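PDB 5WLS: pollen receptor-like kinase 3 from Arabidopsis thaliana, which is a single-pass receptor-like kinase of pollen whose leucine-rich-repeat ectodomain resembles the SERK co-receptors and probably takes part in signalling at the cell surface. Local coordinates for residues 25-30 and 41-46. Sequence-based numbering, arbitrary orientation.
Sequences TDPCNG and QTVSGI
At the N-terminal cap of the leucine-rich-repeat solenoid, the disulfide-bearing Cys-28 and its neighbour Pro-27 lean against the start of the strand that begins at Thr-42. The sulfur does most of the touching: Cys-28 SG rests in van der Waals contact 3.3 Å from Gln-41 O, with Thr-42 C at 3.8 Å. With SG anti to its own carbonyl carbon and beside the backbone N (chi1 -52°), this torsion puts SG against the backbone of 41-42, while the same sulfur is bonded to Cys-37 on strand 35-38. Next to it, the tip of the proline ring meets one branch of Val-43: Pro-27 CG is 3.7 Å from Val-43 CG2, and the two side chains cross at about a right angle. Val-43 CG2 also lies 4.1 Å from Cys-28 SG, so it touches both the ring and the sulfur. Strands 35-38 and 42-47 form the antiparallel hairpin that opens the long sheet of the solenoid, and the disulfide ties the 25-30 loop to strand 35-38, the first of that sheet, as is usual in the cysteine-bearing N-terminal caps of plant leucine-rich-repeat receptors. The hairpin carries a classic beta bulge, with Ser-44 and Gly-45 opposite the single residue Tyr-36. No hydrogen bond joins the loop to 41-46; a type I turn shapes the loop, its weak closing bond running from Asn-29 N to Asp-26 O (3.3 Å). Separately, Cys-28 N makes a weak bond of 3.1 Å to Asp-26 OD2. Trp-32 packs on buried Pro-27, Ile-35 and Leu-65 on buried Val-43, whereas the CB of exposed Gln-41 points away from the loop.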
# COMPACT_ATOMS: atom_id res chain seq x y z
N THR A 25 17.46 18.41 15.02
CA THR A 25 16.48 19.42 14.65
C THR A 25 15.09 18.81 14.61
O THR A 25 14.92 17.61 14.35
CB THR A 25 16.81 20.05 13.28
OG1 THR A 25 16.71 19.05 12.25
CG2 THR A 25 18.21 20.64 13.28
N ASP A 26 14.09 19.64 14.86
CA ASP A 26 12.70 19.18 14.93
C ASP A 26 12.16 18.95 13.52
O ASP A 26 12.29 19.83 12.66
CB ASP A 26 11.84 20.19 15.67
CG ASP A 26 10.36 19.96 15.46
OD1 ASP A 26 9.84 18.94 15.95
OD2 ASP A 26 9.71 20.81 14.80
N PRO A 27 11.56 17.79 13.24
CA PRO A 27 11.13 17.49 11.87
C PRO A 27 9.89 18.25 11.41
O PRO A 27 9.56 18.16 10.23
CB PRO A 27 10.86 15.98 11.91
CG PRO A 27 10.48 15.72 13.33
CD PRO A 27 11.30 16.67 14.16
N CYS A 28 9.21 18.98 12.29
CA CYS A 28 8.06 19.79 11.90
C CYS A 28 8.38 21.28 11.80
O CYS A 28 7.46 22.08 11.59
CB CYS A 28 6.88 19.56 12.86
SG CYS A 28 6.43 17.85 13.09
N ASN A 29 9.66 21.66 11.88
CA ASN A 29 10.02 23.06 11.69
C ASN A 29 9.73 23.56 10.28
O ASN A 29 9.76 24.78 10.05
CB ASN A 29 11.51 23.25 12.01
CG ASN A 29 12.42 22.45 11.09
OD1 ASN A 29 11.98 21.81 10.13
ND2 ASN A 29 13.71 22.48 11.39
N GLY A 30 9.44 22.67 9.34
CA GLY A 30 9.16 23.03 7.96
C GLY A 30 10.33 22.85 7.02
O GLY A 30 10.16 23.01 5.81
N GLN A 41 3.26 20.08 15.14
CA GLN A 41 3.89 19.50 16.31
C GLN A 41 4.42 18.10 16.05
O GLN A 41 5.60 17.83 16.31
CB GLN A 41 2.95 19.50 17.53
CG GLN A 41 1.71 18.64 17.41
CD GLN A 41 0.54 19.20 18.19
OE1 GLN A 41 0.67 20.21 18.88
NE2 GLN A 41 -0.60 18.53 18.09
N THR A 42 3.59 17.19 15.54
CA THR A 42 3.95 15.78 15.55
C THR A 42 3.92 15.20 14.13
O THR A 42 3.19 15.67 13.27
CB THR A 42 3.01 14.97 16.46
OG1 THR A 42 3.45 13.61 16.52
CG2 THR A 42 1.58 15.03 15.96
N VAL A 43 4.74 14.19 13.90
CA VAL A 43 4.89 13.63 12.56
C VAL A 43 3.71 12.71 12.25
O VAL A 43 3.36 11.83 13.05
CB VAL A 43 6.23 12.88 12.43
CG1 VAL A 43 6.27 12.08 11.13
CG2 VAL A 43 7.39 13.86 12.49
N SER A 44 3.09 12.91 11.09
CA SER A 44 1.91 12.15 10.67
C SER A 44 2.05 11.49 9.31
O SER A 44 1.25 10.58 9.00
CB SER A 44 0.68 13.06 10.66
OG SER A 44 0.88 14.18 9.80
N GLY A 45 3.01 11.89 8.49
CA GLY A 45 3.19 11.27 7.18
C GLY A 45 4.64 11.34 6.75
O GLY A 45 5.38 12.24 7.15
N ILE A 46 5.03 10.37 5.92
CA ILE A 46 6.33 10.36 5.27
C ILE A 46 6.10 10.26 3.77
O ILE A 46 5.41 9.36 3.31
CB ILE A 46 7.22 9.20 5.77
CG1 ILE A 46 7.59 9.39 7.24
CG2 ILE A 46 8.46 9.07 4.91
CD1 ILE A 46 8.30 8.19 7.85